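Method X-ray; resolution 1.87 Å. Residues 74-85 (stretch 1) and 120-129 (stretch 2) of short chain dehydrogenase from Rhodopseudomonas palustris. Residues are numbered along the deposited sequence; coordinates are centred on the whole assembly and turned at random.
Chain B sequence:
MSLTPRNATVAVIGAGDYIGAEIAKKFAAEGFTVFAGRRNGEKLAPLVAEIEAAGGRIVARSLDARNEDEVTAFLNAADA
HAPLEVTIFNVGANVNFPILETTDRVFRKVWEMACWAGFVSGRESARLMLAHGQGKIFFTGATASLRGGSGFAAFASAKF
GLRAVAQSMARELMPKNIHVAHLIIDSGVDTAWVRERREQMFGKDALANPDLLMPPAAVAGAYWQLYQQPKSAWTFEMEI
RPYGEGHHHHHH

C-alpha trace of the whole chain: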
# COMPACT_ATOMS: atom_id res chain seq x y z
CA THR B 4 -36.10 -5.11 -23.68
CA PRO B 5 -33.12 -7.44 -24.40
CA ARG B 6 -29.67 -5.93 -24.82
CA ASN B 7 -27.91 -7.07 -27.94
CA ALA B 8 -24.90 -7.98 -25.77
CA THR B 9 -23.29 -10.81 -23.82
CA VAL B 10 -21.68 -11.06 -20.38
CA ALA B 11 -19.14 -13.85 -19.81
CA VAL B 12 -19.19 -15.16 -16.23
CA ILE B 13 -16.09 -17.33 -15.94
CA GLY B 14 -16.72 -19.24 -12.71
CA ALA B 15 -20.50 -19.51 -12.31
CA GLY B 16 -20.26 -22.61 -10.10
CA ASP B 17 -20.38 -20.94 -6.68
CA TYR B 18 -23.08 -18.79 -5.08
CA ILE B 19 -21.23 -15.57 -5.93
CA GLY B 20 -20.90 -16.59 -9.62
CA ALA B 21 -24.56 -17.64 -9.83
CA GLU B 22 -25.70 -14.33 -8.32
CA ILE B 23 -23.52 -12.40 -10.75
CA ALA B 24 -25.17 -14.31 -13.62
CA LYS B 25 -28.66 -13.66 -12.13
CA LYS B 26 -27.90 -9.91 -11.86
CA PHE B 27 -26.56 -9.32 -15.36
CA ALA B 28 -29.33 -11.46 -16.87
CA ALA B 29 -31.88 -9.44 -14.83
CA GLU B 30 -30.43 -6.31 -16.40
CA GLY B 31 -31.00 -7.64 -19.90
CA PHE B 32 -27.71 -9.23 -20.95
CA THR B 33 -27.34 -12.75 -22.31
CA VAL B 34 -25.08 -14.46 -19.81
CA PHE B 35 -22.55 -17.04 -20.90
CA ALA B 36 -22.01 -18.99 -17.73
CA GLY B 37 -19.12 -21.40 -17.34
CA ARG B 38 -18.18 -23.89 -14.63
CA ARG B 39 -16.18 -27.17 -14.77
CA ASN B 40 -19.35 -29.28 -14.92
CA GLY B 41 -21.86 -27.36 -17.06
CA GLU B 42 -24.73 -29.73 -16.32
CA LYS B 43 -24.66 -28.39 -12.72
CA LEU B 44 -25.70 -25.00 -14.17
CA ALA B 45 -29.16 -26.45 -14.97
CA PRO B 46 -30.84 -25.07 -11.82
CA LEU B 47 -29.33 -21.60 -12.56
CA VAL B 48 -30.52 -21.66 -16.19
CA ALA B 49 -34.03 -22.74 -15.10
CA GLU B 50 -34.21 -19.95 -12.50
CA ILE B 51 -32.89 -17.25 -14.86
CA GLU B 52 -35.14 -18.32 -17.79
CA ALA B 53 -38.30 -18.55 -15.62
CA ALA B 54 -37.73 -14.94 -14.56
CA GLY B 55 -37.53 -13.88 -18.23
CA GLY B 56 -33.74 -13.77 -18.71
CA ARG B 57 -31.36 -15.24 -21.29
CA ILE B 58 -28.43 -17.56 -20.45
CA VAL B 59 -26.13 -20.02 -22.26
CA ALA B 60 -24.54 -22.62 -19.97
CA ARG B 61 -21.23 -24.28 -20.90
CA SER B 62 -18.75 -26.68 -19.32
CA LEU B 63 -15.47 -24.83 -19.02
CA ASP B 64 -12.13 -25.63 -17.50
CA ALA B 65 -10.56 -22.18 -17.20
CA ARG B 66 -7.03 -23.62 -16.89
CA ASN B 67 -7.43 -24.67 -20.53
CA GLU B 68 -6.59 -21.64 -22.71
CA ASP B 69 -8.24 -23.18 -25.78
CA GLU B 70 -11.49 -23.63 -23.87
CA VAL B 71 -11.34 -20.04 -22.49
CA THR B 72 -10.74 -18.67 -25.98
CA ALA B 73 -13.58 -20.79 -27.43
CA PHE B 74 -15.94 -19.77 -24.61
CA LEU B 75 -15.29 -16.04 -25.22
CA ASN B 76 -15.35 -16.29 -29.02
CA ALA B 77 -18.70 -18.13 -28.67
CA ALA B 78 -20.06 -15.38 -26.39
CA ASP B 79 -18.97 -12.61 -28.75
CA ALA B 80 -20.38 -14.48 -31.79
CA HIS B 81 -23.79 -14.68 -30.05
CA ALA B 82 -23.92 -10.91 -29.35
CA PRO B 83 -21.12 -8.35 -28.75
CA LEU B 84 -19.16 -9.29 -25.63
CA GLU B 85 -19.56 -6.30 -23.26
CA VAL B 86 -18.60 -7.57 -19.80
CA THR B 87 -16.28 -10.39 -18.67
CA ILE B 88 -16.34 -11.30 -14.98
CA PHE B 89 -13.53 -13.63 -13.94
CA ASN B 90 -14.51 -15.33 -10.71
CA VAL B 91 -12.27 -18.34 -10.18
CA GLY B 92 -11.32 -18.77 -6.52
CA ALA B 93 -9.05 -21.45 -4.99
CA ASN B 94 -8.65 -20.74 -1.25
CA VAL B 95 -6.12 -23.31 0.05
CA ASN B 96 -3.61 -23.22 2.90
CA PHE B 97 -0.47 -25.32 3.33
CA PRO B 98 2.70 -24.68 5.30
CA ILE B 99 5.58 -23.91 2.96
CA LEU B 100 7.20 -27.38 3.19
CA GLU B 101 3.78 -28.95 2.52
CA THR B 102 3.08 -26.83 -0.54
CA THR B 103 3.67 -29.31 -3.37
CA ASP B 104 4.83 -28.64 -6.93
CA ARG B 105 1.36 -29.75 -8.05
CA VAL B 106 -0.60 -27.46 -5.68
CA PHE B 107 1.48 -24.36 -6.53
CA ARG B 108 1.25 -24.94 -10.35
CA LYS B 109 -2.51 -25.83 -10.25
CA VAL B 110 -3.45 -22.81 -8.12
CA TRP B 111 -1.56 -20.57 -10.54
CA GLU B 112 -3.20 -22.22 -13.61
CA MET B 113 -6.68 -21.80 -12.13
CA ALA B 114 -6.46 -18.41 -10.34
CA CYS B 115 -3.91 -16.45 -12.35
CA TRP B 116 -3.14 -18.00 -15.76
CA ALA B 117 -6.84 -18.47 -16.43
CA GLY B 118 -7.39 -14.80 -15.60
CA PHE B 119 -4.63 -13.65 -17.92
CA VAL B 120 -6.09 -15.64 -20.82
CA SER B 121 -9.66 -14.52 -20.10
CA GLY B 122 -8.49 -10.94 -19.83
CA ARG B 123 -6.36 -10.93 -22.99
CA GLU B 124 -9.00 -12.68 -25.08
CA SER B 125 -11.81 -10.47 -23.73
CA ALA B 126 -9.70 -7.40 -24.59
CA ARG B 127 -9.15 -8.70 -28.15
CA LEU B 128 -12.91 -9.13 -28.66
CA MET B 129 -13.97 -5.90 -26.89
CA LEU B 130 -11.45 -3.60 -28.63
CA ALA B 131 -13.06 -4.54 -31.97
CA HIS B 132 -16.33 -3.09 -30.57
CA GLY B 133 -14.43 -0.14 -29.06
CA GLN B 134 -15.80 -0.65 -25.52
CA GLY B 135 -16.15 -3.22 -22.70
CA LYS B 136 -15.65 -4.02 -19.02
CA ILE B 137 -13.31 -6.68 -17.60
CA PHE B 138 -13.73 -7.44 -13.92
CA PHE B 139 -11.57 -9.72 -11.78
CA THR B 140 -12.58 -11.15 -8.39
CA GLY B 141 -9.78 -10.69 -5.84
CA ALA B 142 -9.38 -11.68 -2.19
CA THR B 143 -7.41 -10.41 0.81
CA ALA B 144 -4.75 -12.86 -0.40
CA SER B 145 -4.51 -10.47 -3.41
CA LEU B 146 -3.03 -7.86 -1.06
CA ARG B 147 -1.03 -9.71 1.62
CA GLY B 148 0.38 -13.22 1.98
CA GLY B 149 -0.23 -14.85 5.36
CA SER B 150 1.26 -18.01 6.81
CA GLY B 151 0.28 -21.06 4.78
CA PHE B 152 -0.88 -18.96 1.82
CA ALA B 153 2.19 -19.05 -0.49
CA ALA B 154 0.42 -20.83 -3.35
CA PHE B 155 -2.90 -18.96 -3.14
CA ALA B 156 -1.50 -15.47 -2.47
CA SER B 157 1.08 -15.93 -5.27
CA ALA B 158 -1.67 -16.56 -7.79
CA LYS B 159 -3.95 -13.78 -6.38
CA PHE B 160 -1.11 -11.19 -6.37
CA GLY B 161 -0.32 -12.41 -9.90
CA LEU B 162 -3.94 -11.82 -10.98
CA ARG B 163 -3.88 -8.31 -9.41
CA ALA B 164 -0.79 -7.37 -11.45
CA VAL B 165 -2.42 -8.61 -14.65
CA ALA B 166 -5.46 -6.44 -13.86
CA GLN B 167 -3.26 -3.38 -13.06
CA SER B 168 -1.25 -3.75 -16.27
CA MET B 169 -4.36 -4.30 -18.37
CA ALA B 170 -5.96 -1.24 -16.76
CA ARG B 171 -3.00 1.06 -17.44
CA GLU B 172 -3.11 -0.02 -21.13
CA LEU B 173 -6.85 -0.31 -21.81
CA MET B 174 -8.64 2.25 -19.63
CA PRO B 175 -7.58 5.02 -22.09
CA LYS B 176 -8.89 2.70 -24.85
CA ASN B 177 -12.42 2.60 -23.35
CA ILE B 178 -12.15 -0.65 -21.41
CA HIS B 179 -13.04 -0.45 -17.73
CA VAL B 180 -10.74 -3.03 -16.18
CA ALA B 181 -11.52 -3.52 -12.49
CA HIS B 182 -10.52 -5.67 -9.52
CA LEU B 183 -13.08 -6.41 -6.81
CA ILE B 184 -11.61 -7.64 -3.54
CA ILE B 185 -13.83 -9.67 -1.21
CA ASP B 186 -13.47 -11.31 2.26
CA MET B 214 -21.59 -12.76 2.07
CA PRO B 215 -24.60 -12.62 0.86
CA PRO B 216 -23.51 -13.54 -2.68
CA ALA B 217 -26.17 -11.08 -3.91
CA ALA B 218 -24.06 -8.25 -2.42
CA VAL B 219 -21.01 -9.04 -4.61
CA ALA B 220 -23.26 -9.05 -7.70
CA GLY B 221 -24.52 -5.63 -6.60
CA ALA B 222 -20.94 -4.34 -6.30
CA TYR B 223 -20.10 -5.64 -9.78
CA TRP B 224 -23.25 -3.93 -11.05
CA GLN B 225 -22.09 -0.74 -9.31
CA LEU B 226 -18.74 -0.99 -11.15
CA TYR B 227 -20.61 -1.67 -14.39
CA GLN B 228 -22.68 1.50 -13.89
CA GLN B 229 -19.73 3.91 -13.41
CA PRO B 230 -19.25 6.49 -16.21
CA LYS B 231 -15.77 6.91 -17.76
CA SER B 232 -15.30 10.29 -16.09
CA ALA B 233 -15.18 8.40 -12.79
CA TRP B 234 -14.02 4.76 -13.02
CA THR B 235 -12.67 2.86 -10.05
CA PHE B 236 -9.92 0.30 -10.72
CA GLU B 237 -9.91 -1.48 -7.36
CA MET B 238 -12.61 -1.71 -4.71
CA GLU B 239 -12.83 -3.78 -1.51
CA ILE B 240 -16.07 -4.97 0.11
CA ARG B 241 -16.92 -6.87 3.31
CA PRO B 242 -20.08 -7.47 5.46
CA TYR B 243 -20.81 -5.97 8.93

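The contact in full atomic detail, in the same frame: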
# COMPACT_ATOMS: atom_id res chain seq x y z
N PHE B 74 -14.83 -20.31 -25.41
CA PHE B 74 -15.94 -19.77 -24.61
C PHE B 74 -16.23 -18.27 -24.90
O PHE B 74 -17.39 -17.86 -25.07
CB PHE B 74 -15.63 -20.01 -23.12
CG PHE B 74 -16.68 -19.51 -22.15
CD1 PHE B 74 -17.76 -20.33 -21.80
CD2 PHE B 74 -16.56 -18.26 -21.54
CE1 PHE B 74 -18.71 -19.88 -20.89
CE2 PHE B 74 -17.51 -17.81 -20.63
CZ PHE B 74 -18.58 -18.63 -20.30
N LEU B 75 -15.16 -17.47 -24.99
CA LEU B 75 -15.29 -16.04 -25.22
C LEU B 75 -15.64 -15.71 -26.66
O LEU B 75 -16.47 -14.83 -26.90
CB LEU B 75 -14.01 -15.31 -24.79
CG LEU B 75 -13.73 -15.35 -23.27
CD1 LEU B 75 -12.36 -14.80 -22.94
CD2 LEU B 75 -14.80 -14.60 -22.52
N ASN B 76 -15.00 -16.39 -27.60
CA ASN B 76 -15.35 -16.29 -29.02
C ASN B 76 -16.82 -16.65 -29.26
O ASN B 76 -17.51 -15.96 -30.01
CB ASN B 76 -14.46 -17.20 -29.86
CG ASN B 76 -13.09 -16.62 -30.11
OD1 ASN B 76 -12.85 -15.43 -29.89
ND2 ASN B 76 -12.17 -17.47 -30.56
N ALA B 77 -17.29 -17.72 -28.62
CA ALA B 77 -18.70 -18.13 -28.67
C ALA B 77 -19.63 -17.05 -28.13
O ALA B 77 -20.67 -16.77 -28.75
CB ALA B 77 -18.91 -19.44 -27.91
N ALA B 78 -19.25 -16.44 -27.00
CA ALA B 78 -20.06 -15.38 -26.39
C ALA B 78 -20.13 -14.18 -27.31
O ALA B 78 -21.22 -13.69 -27.58
CB ALA B 78 -19.53 -14.98 -25.01
N ASP B 79 -18.99 -13.75 -27.84
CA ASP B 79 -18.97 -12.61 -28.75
C ASP B 79 -19.72 -12.87 -30.07
O ASP B 79 -20.29 -11.94 -30.66
CB ASP B 79 -17.53 -12.16 -29.04
CG ASP B 79 -17.48 -10.81 -29.70
OD1 ASP B 79 -17.92 -9.82 -29.08
OD2 ASP B 79 -17.01 -10.72 -30.85
N ALA B 80 -19.71 -14.12 -30.54
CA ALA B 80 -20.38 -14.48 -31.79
C ALA B 80 -21.89 -14.40 -31.61
O ALA B 80 -22.60 -13.98 -32.53
CB ALA B 80 -19.96 -15.89 -32.24
N HIS B 81 -22.37 -14.76 -30.42
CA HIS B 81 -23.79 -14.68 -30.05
C HIS B 81 -24.34 -13.24 -30.10
O HIS B 81 -25.35 -12.97 -30.76
CB HIS B 81 -23.94 -15.26 -28.65
CG HIS B 81 -25.35 -15.44 -28.20
ND1 HIS B 81 -25.97 -16.67 -28.20
CD2 HIS B 81 -26.24 -14.56 -27.69
CE1 HIS B 81 -27.19 -16.54 -27.70
NE2 HIS B 81 -27.38 -15.27 -27.40
N ALA B 82 -23.65 -12.35 -29.39
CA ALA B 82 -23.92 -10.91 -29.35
C ALA B 82 -22.63 -10.28 -28.81
O ALA B 82 -21.90 -10.94 -28.06
CB ALA B 82 -25.08 -10.64 -28.41
N PRO B 83 -22.34 -9.02 -29.20
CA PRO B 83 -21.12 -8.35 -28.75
C PRO B 83 -20.81 -8.55 -27.26
O PRO B 83 -21.66 -8.28 -26.40
CB PRO B 83 -21.41 -6.88 -29.03
CG PRO B 83 -22.28 -6.92 -30.24
CD PRO B 83 -23.13 -8.14 -30.08
N LEU B 84 -19.63 -9.08 -26.98
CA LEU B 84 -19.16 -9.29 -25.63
C LEU B 84 -18.88 -7.93 -24.97
O LEU B 84 -17.98 -7.20 -25.39
CB LEU B 84 -17.89 -10.16 -25.63
CG LEU B 84 -17.27 -10.45 -24.26
CD1 LEU B 84 -18.16 -11.30 -23.39
CD2 LEU B 84 -15.95 -11.14 -24.45
N GLU B 85 -19.67 -7.60 -23.94
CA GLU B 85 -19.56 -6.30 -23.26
C GLU B 85 -18.97 -6.31 -21.86
O GLU B 85 -18.42 -5.30 -21.41
CB GLU B 85 -20.90 -5.57 -23.25
CG GLU B 85 -20.98 -4.64 -24.42
CD GLU B 85 -22.35 -4.09 -24.67
OE1 GLU B 85 -23.10 -3.88 -23.68
OE2 GLU B 85 -22.66 -3.86 -25.86
N VAL B 120 -5.60 -15.22 -19.51
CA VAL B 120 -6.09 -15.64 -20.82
C VAL B 120 -7.46 -15.05 -21.06
O VAL B 120 -7.70 -14.46 -22.11
CB VAL B 120 -6.06 -17.17 -21.02
CG1 VAL B 120 -6.65 -17.57 -22.37
CG2 VAL B 120 -4.61 -17.69 -20.90
N SER B 121 -8.34 -15.15 -20.05
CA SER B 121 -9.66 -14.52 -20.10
C SER B 121 -9.59 -13.03 -20.34
O SER B 121 -10.40 -12.49 -21.09
CB SER B 121 -10.38 -14.75 -18.79
OG SER B 121 -10.53 -16.13 -18.56
N GLY B 122 -8.63 -12.37 -19.70
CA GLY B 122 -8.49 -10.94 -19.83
C GLY B 122 -8.04 -10.56 -21.23
O GLY B 122 -8.67 -9.73 -21.88
N ARG B 123 -6.95 -11.18 -21.67
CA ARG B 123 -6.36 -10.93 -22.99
C ARG B 123 -7.34 -11.19 -24.13
O ARG B 123 -7.48 -10.37 -25.05
CB ARG B 123 -5.10 -11.78 -23.18
CG ARG B 123 -4.35 -11.46 -24.48
CD ARG B 123 -3.33 -12.54 -24.82
NE ARG B 123 -3.95 -13.84 -25.05
CZ ARG B 123 -3.32 -15.01 -24.99
NH1 ARG B 123 -2.02 -15.05 -24.71
NH2 ARG B 123 -3.98 -16.14 -25.21
N GLU B 124 -8.03 -12.33 -24.05
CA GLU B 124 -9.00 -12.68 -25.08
C GLU B 124 -10.26 -11.81 -25.05
O GLU B 124 -10.79 -11.49 -26.10
CB GLU B 124 -9.33 -14.18 -25.05
CG GLU B 124 -8.12 -15.08 -25.36
CD GLU B 124 -7.37 -14.68 -26.65
OE1 GLU B 124 -8.00 -14.61 -27.73
OE2 GLU B 124 -6.15 -14.43 -26.57
N SER B 125 -10.72 -11.44 -23.85
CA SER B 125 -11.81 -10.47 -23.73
C SER B 125 -11.43 -9.11 -24.32
O SER B 125 -12.23 -8.52 -25.03
CB SER B 125 -12.22 -10.30 -22.27
OG SER B 125 -12.81 -11.49 -21.80
N ALA B 126 -10.22 -8.63 -24.03
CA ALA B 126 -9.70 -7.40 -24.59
C ALA B 126 -9.66 -7.43 -26.12
O ALA B 126 -10.04 -6.46 -26.77
CB ALA B 126 -8.31 -7.13 -24.04
N ARG B 127 -9.19 -8.54 -26.70
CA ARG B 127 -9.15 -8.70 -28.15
C ARG B 127 -10.55 -8.51 -28.74
O ARG B 127 -10.73 -7.70 -29.64
CB ARG B 127 -8.58 -10.06 -28.55
CG ARG B 127 -8.44 -10.24 -30.06
CD ARG B 127 -7.97 -11.65 -30.46
NE ARG B 127 -8.63 -12.72 -29.70
CZ ARG B 127 -9.81 -13.28 -30.00
NH1 ARG B 127 -10.50 -12.90 -31.07
NH2 ARG B 127 -10.29 -14.22 -29.20
N LEU B 128 -11.53 -9.22 -28.18
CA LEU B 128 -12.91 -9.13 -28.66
C LEU B 128 -13.53 -7.75 -28.45
O LEU B 128 -14.17 -7.21 -29.37
CB LEU B 128 -13.77 -10.21 -28.03
CG LEU B 128 -13.32 -11.64 -28.32
CD1 LEU B 128 -13.92 -12.60 -27.33
CD2 LEU B 128 -13.65 -12.06 -29.74
N MET B 129 -13.35 -7.18 -27.26
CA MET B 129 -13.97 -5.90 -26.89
C MET B 129 -13.42 -4.69 -27.65
O MET B 129 -14.17 -3.79 -28.02
CB MET B 129 -13.86 -5.65 -25.38
CG MET B 129 -14.75 -6.50 -24.51
SD MET B 129 -14.19 -6.50 -22.79
CE MET B 129 -15.50 -7.46 -22.07
O HOH W 1 -15.39 -8.91 -31.42

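Two helices, 74-81 and 120-129, run in nearly the same direction, with 27° between their axes and a closest approach of 9.9 Å. Stretch 1 then leaves its helix at Ala82, turns through Pro83 and starts a strand at Leu84. Stretch 2 therefore meets both a helix and the beginning of a strand. The contact buries 464 Å² in total, and Leu75, Leu84, Leu128 and Met129 supply most of it.

Leu75 is the knob of the helix pair. Its CA-to-CB bond points toward stretch 2, and its m,t rotamer extends CD1 into the hole formed by Ser121, Glu124, Ser125 and Leu128. CD1 of Leu75 lies 3.5 Å from Ser121 O, 3.7 Å from Glu124 CB and 3.5 Å from Ser125 OG. Ser121 offers its backbone O to the methyl, and its small side chain stays to the side; Ser125 meets the methyl with its OG. Ser125 in the m rotamer turns its hydroxyl back to its own helix, where OG donates to Ser121 O at 2.7 Å. The polar group is thus satisfied beside a leucine methyl.

Leu128 gives up more area to the contact than any other residue, 94 Å². It also points toward its partner and is also m,t. Its CD1 packs 3.7 Å from Leu75 CB and 3.8 Å from Leu84 CD2, so it joins the helix to the strand. CD2 of Leu128 lies 3.5 Å from Asn76 OD1 and 3.8 Å from Asp79 OD2.

Leu84 is t,p and points toward stretch 2. Beyond it, Met129 starts sideways, but its m,t,t chain is extended and carries its end nearer to stretch 1. CG of Met129 is 3.4 Å from Leu84 O, and its CE lies 4.1 Å from Leu84 CG and 3.7 Å from Glu85 C. A long, unbranched side chain can follow the strand backbone in this way. The CA-to-CB bond of Glu85 points away.

The direct hydrogen bond across the contact lies at its partly exposed edge. Arg127 NH2 donates to Asn76 OD1 at 2.9 Å, with a nearly linear angle of 178°. Both side chains leave their helices sideways, and both ends come nearer. The acceptor lies near the guanidinium plane, as a donated N-H requires. Glu124, folded m,m, helps hold the arginine: its OE1 accepts from Arg127 NE at 2.8 Å and from NH2 at 2.7 Å in a salt bridge. Its OE2 forms another salt bridge, 2.7 Å from Arg123 NE.

Asp79 does two jobs from its t rotamer. OD1 accepts from Leu84 N at 2.8 Å and 178°, tying the start of the strand back to the helix. OD2 accepts from water 1 at 2.5 Å, and the same water donates to Leu128 O at 2.9 Å, bridging the stretches. Ala77 points away and Ala80 sideways, and neither takes part.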